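Local coordinates for protein PBP5 (Haemophilus influenzae, PDB 3A3J) that removes C-terminal D-alanyl residues from sugar-peptide cell-wall precursors, acting as a penicillin-binding D-alanyl-D-alanine carboxypeptidase of the peptidase S11 family, at residues F118-T121 / M122-Y125; T289-K292 / G293-S296; Y169-Y172 / S173-D176. All coordinates share one frame; numbering follows the deposited sequence.

Interaction 1. Residues F118-T121 / M122-Y125; sequences FVET and MNKY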
loop_
_atom_site.group_PDB
_atom_site.type_symbol
_atom_site.label_atom_id
_atom_site.label_comp_id
_atom_site.label_asym_id
_atom_site.label_seq_id
_atom_site.Cartn_x
_atom_site.Cartn_y
_atom_site.Cartn_z
ATOM N N PHE A 118 11.678 -13.074 12.683
ATOM C CA PHE A 118 11.364 -12.296 11.500
ATOM C C PHE A 118 9.910 -11.901 11.475
ATOM O O PHE A 118 9.588 -10.798 11.101
ATOM C CB PHE A 118 11.675 -13.077 10.222
ATOM C CG PHE A 118 11.311 -12.348 8.963
ATOM C CD1 PHE A 118 12.231 -11.520 8.345
ATOM C CD2 PHE A 118 10.042 -12.515 8.380
ATOM C CE1 PHE A 118 11.895 -10.899 7.149
ATOM C CE2 PHE A 118 9.693 -11.882 7.206
ATOM C CZ PHE A 118 10.623 -11.086 6.589
ATOM N N VAL A 119 9.058 -12.825 11.860
ATOM C CA VAL A 119 7.654 -12.646 11.828
ATOM C C VAL A 119 7.297 -11.450 12.742
ATOM O O VAL A 119 6.265 -10.779 12.556
ATOM C CB VAL A 119 6.921 -13.920 12.332
ATOM C CG1 VAL A 119 5.531 -13.606 12.562
ATOM C CG2 VAL A 119 6.981 -15.099 11.309
ATOM N N GLU A 120 8.145 -11.215 13.762
ATOM C CA GLU A 120 7.841 -10.238 14.777
ATOM C C GLU A 120 8.092 -8.848 14.192
ATOM O O GLU A 120 7.393 -7.904 14.545
ATOM C CB GLU A 120 8.688 -10.514 16.027
ATOM C CG GLU A 120 8.034 -10.049 17.231
ATOM C CD GLU A 120 6.536 -10.396 17.259
ATOM O OE1 GLU A 120 6.127 -11.553 16.979
ATOM O OE2 GLU A 120 5.770 -9.492 17.619
ATOM N N THR A 121 9.105 -8.736 13.326
ATOM C CA THR A 121 9.304 -7.539 12.527
ATOM C C THR A 121 8.109 -7.233 11.593
ATOM O O THR A 121 7.764 -6.050 11.377
ATOM C CB THR A 121 10.563 -7.660 11.727
ATOM O OG1 THR A 121 11.644 -7.738 12.639
ATOM C CG2 THR A 121 10.828 -6.405 10.863
ATOM N N MET A 122 7.474 -8.280 11.079
ATOM C CA MET A 122 6.328 -8.154 10.227
ATOM C C MET A 122 5.285 -7.501 11.079
ATOM O O MET A 122 4.563 -6.609 10.619
ATOM C CB MET A 122 5.789 -9.550 9.735
ATOM C CG MET A 122 6.690 -10.255 8.691
ATOM S SD MET A 122 6.043 -11.931 8.419
ATOM C CE MET A 122 4.780 -11.635 7.127
ATOM N N ASN A 123 5.184 -7.971 12.331
ATOM C CA ASN A 123 4.118 -7.472 13.214
ATOM C C ASN A 123 4.498 -6.098 13.759
ATOM O O ASN A 123 3.650 -5.323 14.019
ATOM C CB ASN A 123 3.734 -8.426 14.314
ATOM C CG ASN A 123 2.975 -9.642 13.783
ATOM O OD1 ASN A 123 2.192 -9.519 12.853
ATOM N ND2 ASN A 123 3.203 -10.826 14.382
ATOM N N LYS A 124 5.785 -5.807 13.839
ATOM C CA LYS A 124 6.214 -4.457 14.157
ATOM C C LYS A 124 5.500 -3.554 13.144
ATOM O O LYS A 124 4.841 -2.604 13.540
ATOM C CB LYS A 124 7.748 -4.277 14.057
ATOM C CG LYS A 124 8.253 -2.852 14.425
ATOM C CD LYS A 124 9.753 -2.562 14.135
ATOM C CE LYS A 124 10.116 -2.535 12.697
ATOM N NZ LYS A 124 11.627 -2.462 12.494
ATOM N N TYR A 125 5.641 -3.854 11.834
ATOM C CA TYR A 125 5.181 -2.924 10.785
ATOM C C TYR A 125 3.660 -2.858 10.765
ATOM O O TYR A 125 3.073 -1.873 10.356
ATOM C CB TYR A 125 5.740 -3.319 9.450
ATOM C CG TYR A 125 7.200 -2.975 9.287
ATOM C CD1 TYR A 125 7.661 -1.667 9.462
ATOM C CD2 TYR A 125 8.116 -3.950 8.994
ATOM C CE1 TYR A 125 8.975 -1.349 9.292
ATOM C CE2 TYR A 125 9.435 -3.636 8.852
ATOM C CZ TYR A 125 9.858 -2.356 9.017
ATOM O OH TYR A 125 11.187 -2.069 8.817
#
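M122 reaches back along helix 115-128 to the ring of F118, one turn earlier. Its CG lies 3.7 Å from CE2 of F118, and its sulfur makes a Met-aromatic contact, SD standing 5.0 Å from the centroid of the F118 ring and approaching obliquely. A chi1 of -72° and an extended chi2 bring CG and the polarisable sulfur beside the CD2 and CE2 side of the ring. Both side chains are buried: F118 also packs on V45 and A108, and M122 on T38 and T42, which seats this face of the helix against helices 38-51 and 101-112. N123 comes next, its backbone N bonded to V119 O at 3.0 Å. Its side chain runs beside that of V119, and asparagine suits this partly exposed position because its amide ND2 can donate to F136 O. K124 donates from its backbone N to E120 O over 2.7 Å, while its aliphatic CE lies 3.7 Å above the plane of the Y125 ring, near the rim. In Y125, CE2 meets the methyl CG2 of T121 at 3.7 Å, and the ring packs edge-to-face with Y44. The four i to i+4 bonds between these residues pair their backbone N-H and C=O groups, and the buried face can rely on dispersion between sulfur, methyl and aromatic groups while the charged side chains stay at the surface.

Interaction 2. Residues T289-K292 / G293-S296; sequences TIPK and GKQS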
loop_
_atom_site.group_PDB
_atom_site.type_symbol
_atom_site.label_atom_id
_atom_site.label_comp_id
_atom_site.label_asym_id
_atom_site.label_seq_id
_atom_site.Cartn_x
_atom_site.Cartn_y
_atom_site.Cartn_z
ATOM N N THR A 289 -9.970 13.279 -3.564
ATOM C CA THR A 289 -10.609 12.549 -4.610
ATOM C C THR A 289 -12.080 12.980 -4.718
ATOM O O THR A 289 -12.820 12.919 -3.751
ATOM C CB THR A 289 -10.488 11.021 -4.314
ATOM O OG1 THR A 289 -9.098 10.656 -4.249
ATOM C CG2 THR A 289 -11.237 10.183 -5.381
ATOM N N ILE A 290 -12.500 13.370 -5.918
ATOM C CA ILE A 290 -13.859 13.908 -6.166
ATOM C C ILE A 290 -14.493 13.264 -7.400
ATOM O O ILE A 290 -13.788 12.658 -8.179
ATOM C CB ILE A 290 -13.747 15.416 -6.447
ATOM C CG1 ILE A 290 -12.869 15.633 -7.701
ATOM C CG2 ILE A 290 -13.198 16.140 -5.199
ATOM C CD1 ILE A 290 -11.739 16.662 -7.548
ATOM N N PRO A 291 -15.824 13.409 -7.593
ATOM C CA PRO A 291 -16.382 12.931 -8.855
ATOM C C PRO A 291 -15.616 13.536 -9.998
ATOM O O PRO A 291 -15.168 14.688 -9.897
ATOM C CB PRO A 291 -17.831 13.414 -8.804
ATOM C CG PRO A 291 -18.153 13.311 -7.337
ATOM C CD PRO A 291 -16.882 13.800 -6.636
ATOM N N LYS A 292 -15.403 12.748 -11.051
ATOM C CA LYS A 292 -14.692 13.205 -12.240
ATOM C C LYS A 292 -15.388 14.449 -12.822
ATOM O O LYS A 292 -16.597 14.607 -12.693
ATOM C CB LYS A 292 -14.725 12.114 -13.306
ATOM C CG LYS A 292 -13.538 12.143 -14.267
ATOM C CD LYS A 292 -13.876 11.332 -15.511
ATOM C CE LYS A 292 -12.825 10.273 -15.812
ATOM N NZ LYS A 292 -11.517 10.890 -16.180
ATOM N N GLY A 293 -14.630 15.312 -13.474
ATOM C CA GLY A 293 -15.241 16.495 -14.017
ATOM C C GLY A 293 -15.505 17.657 -13.060
ATOM O O GLY A 293 -15.673 18.762 -13.543
ATOM N N LYS A 294 -15.488 17.428 -11.731
ATOM C CA LYS A 294 -15.947 18.387 -10.697
ATOM C C LYS A 294 -14.888 19.297 -10.043
ATOM O O LYS A 294 -15.167 19.994 -9.034
ATOM C CB LYS A 294 -16.654 17.643 -9.554
ATOM C CG LYS A 294 -17.891 16.786 -9.920
ATOM C CD LYS A 294 -19.209 17.567 -9.929
ATOM C CE LYS A 294 -20.158 16.960 -10.970
ATOM N NZ LYS A 294 -21.570 17.257 -10.716
ATOM N N GLN A 295 -13.681 19.314 -10.589
ATOM C CA GLN A 295 -12.641 20.083 -9.949
ATOM C C GLN A 295 -12.937 21.581 -9.773
ATOM O O GLN A 295 -12.663 22.145 -8.696
ATOM C CB GLN A 295 -11.339 19.942 -10.687
ATOM C CG GLN A 295 -10.214 20.502 -9.850
ATOM C CD GLN A 295 -8.869 20.123 -10.429
ATOM O OE1 GLN A 295 -8.783 19.248 -11.307
ATOM N NE2 GLN A 295 -7.815 20.757 -9.944
ATOM N N SER A 296 -13.456 22.199 -10.854
ATOM C CA SER A 296 -13.924 23.610 -10.905
ATOM C C SER A 296 -14.812 23.955 -9.766
ATOM O O SER A 296 -14.702 25.029 -9.208
ATOM C CB SER A 296 -14.779 23.863 -12.142
ATOM O OG SER A 296 -14.033 23.708 -13.335
#
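P291 and K294 meet across a type II beta turn that closes the end of strand 286-291. The lysine is folded back at its base: chi1 of -58° sets CG beside its own backbone N, and the bend at chi2 (-87°) then carries the rest of the chain outward. In consequence K294 CG lies 3.6 Å from CB of P291, a contact of methylene on pyrrolidine ring, and both side chains also touch L326 of strand 318-326. P291 ends the strand and supplies the accepting carbonyl of the turn, whose corners are K292 and G293. K292 has CG turned opposite its backbone N and a chain bent at chi3 and chi4 in an exposed setting. The positive phi of G293, 80°, sits easily with glycine, which has no CB to crowd the K292 carbonyl. At the base of the turn, on the strand side, I290 CD1 approaches Q295 CA at 4.3 Å, and both residues rest on E254 and F256. The turn bond itself, K294 N to P291 O at 3.3 Å, is weak, whereas G293 N is hydrogen-bonded to the carboxylate of E254. The reversal therefore probably owes its shape as much to the glycine corner, the bond to E254 and the P291-K294 contact as to its own hydrogen bond.

Interaction 3. Residues Y169-Y172 / S173-D176; sequences YKIY and SEKD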
loop_
_atom_site.group_PDB
_atom_site.type_symbol
_atom_site.label_atom_id
_atom_site.label_comp_id
_atom_site.label_asym_id
_atom_site.label_seq_id
_atom_site.Cartn_x
_atom_site.Cartn_y
_atom_site.Cartn_z
ATOM N N TYR A 169 9.086 -2.052 -5.721
ATOM C CA TYR A 169 7.742 -2.225 -6.299
ATOM C C TYR A 169 7.774 -2.555 -7.823
ATOM O O TYR A 169 6.878 -3.224 -8.354
ATOM C CB TYR A 169 6.872 -0.993 -6.029
ATOM C CG TYR A 169 5.526 -1.158 -6.657
ATOM C CD1 TYR A 169 4.655 -2.129 -6.170
ATOM C CD2 TYR A 169 5.133 -0.401 -7.784
ATOM C CE1 TYR A 169 3.444 -2.336 -6.760
ATOM C CE2 TYR A 169 3.862 -0.575 -8.373
ATOM C CZ TYR A 169 3.042 -1.564 -7.839
ATOM O OH TYR A 169 1.796 -1.824 -8.375
ATOM N N LYS A 170 8.824 -2.097 -8.500
ATOM C CA LYS A 170 9.011 -2.358 -9.895
ATOM C C LYS A 170 9.080 -3.860 -10.178
ATOM O O LYS A 170 8.726 -4.300 -11.252
ATOM C CB LYS A 170 10.290 -1.682 -10.371
ATOM C CG LYS A 170 10.143 -0.173 -10.472
ATOM C CD LYS A 170 11.428 0.388 -11.001
ATOM C CE LYS A 170 11.441 1.881 -10.842
ATOM N NZ LYS A 170 12.805 2.312 -11.204
ATOM N N ILE A 171 9.510 -4.631 -9.195
ATOM C CA ILE A 171 9.708 -6.029 -9.400
ATOM C C ILE A 171 8.337 -6.707 -9.538
ATOM O O ILE A 171 8.210 -7.747 -10.169
ATOM C CB ILE A 171 10.559 -6.656 -8.238
ATOM C CG1 ILE A 171 11.956 -6.024 -8.233
ATOM C CG2 ILE A 171 10.640 -8.247 -8.410
ATOM C CD1 ILE A 171 12.850 -6.418 -6.950
ATOM N N TYR A 172 7.346 -6.127 -8.902
ATOM C CA TYR A 172 5.980 -6.635 -8.920
ATOM C C TYR A 172 5.288 -6.636 -10.306
ATOM O O TYR A 172 4.271 -7.256 -10.455
ATOM C CB TYR A 172 5.138 -5.750 -8.051
ATOM C CG TYR A 172 5.357 -6.018 -6.610
ATOM C CD1 TYR A 172 4.458 -6.762 -5.907
ATOM C CD2 TYR A 172 6.503 -5.571 -5.959
ATOM C CE1 TYR A 172 4.682 -7.056 -4.600
ATOM C CE2 TYR A 172 6.707 -5.835 -4.610
ATOM C CZ TYR A 172 5.800 -6.573 -3.967
ATOM O OH TYR A 172 5.966 -6.869 -2.642
ATOM N N SER A 173 5.826 -5.953 -11.296
ATOM C CA SER A 173 5.259 -6.086 -12.618
ATOM C C SER A 173 6.138 -7.029 -13.533
ATOM O O SER A 173 5.890 -7.143 -14.751
ATOM C CB SER A 173 5.104 -4.698 -13.232
ATOM O OG SER A 173 6.369 -4.071 -13.110
ATOM N N GLU A 174 7.120 -7.739 -12.964
ATOM C CA GLU A 174 7.883 -8.669 -13.790
ATOM C C GLU A 174 6.934 -9.830 -14.058
ATOM O O GLU A 174 6.261 -10.286 -13.133
ATOM C CB GLU A 174 9.172 -9.125 -13.084
ATOM C CG GLU A 174 10.144 -7.965 -13.001
ATOM C CD GLU A 174 11.386 -8.361 -12.246
ATOM O OE1 GLU A 174 11.476 -9.559 -11.932
ATOM O OE2 GLU A 174 12.236 -7.506 -11.922
ATOM N N LYS A 175 6.847 -10.257 -15.329
ATOM C CA LYS A 175 5.812 -11.226 -15.789
ATOM C C LYS A 175 6.154 -12.712 -15.537
ATOM O O LYS A 175 5.257 -13.564 -15.452
ATOM C CB LYS A 175 5.508 -10.986 -17.291
ATOM C CG LYS A 175 4.616 -9.673 -17.544
ATOM C CD LYS A 175 3.832 -9.772 -18.873
ATOM C CE LYS A 175 3.820 -8.518 -19.720
ATOM N NZ LYS A 175 3.499 -7.355 -18.948
ATOM N N ASP A 176 7.440 -12.994 -15.379
ATOM C CA ASP A 176 7.930 -14.368 -15.061
ATOM C C ASP A 176 9.280 -14.313 -14.370
ATOM O O ASP A 176 9.879 -13.248 -14.279
ATOM C CB ASP A 176 7.995 -15.259 -16.323
ATOM C CG ASP A 176 8.816 -14.637 -17.426
ATOM O OD1 ASP A 176 9.986 -14.339 -17.210
ATOM O OD2 ASP A 176 8.273 -14.380 -18.528
HETATM O O HOH W 1 5.429 -2.743 -10.798
HETATM O O HOH W 2 11.487 -4.776 -12.396
#
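K170 O is held by two donors: S173 N gives a weak bond at 3.3 Å, and a water gives another weak one at 3.0 Å. That same water donates to E174 OE2, tying the end of the glutamate to the backbone one turn back. The S173 hydroxyl takes a different route. With chi1 at 52°, OG sits between its backbone N and carbonyl carbon, from where it donates to a second water at 2.8 Å; this water in turn donates to Y169 O. Serine is short enough to serve a helix-like turn in this way. The stretch continues the short helix 166-169 with helical backbone angles and then lets the chain run out toward strand 176-179, in the part of the carboxypeptidase fold that flanks the active site. The next bond, E174 N to I171 O at 3.0 Å, is nearly straight along N-H...O, but the donor stands 57° out of the carbonyl plane. E174 and I171 point the same way, side by side, with OE1 3.9 Å from the methyl CG2 of I171, while OE2 forms a salt bridge with R93. Hydrophobic I171 rests on I96 and V97 of helix 88-98. Buried Y172 packs on I161 and M201, its side chain about 5 Å from that of K202, the probable substrate-binding lysine.

In the fold
Interactions 1 and 3 both belong to the carboxypeptidase region, whereas interaction 2 lies in the C-terminal domain; along the chain the order is 1, 3, 2. The centres of interactions 1 and 3 lie about 24 Å apart, and each approaches K39, the probable proton acceptor, to about 7 Å between side chains, through M122 and Y172 respectively. This is consistent with both lying in the shell around the catalytic region, on separate elements of the fold. Interaction 2 ends strand 286-291, which pairs antiparallel with strand 253-259, and its centre is about 39 Å from that of interaction 1 and 32 Å from that of interaction 3, far from the active-site residues.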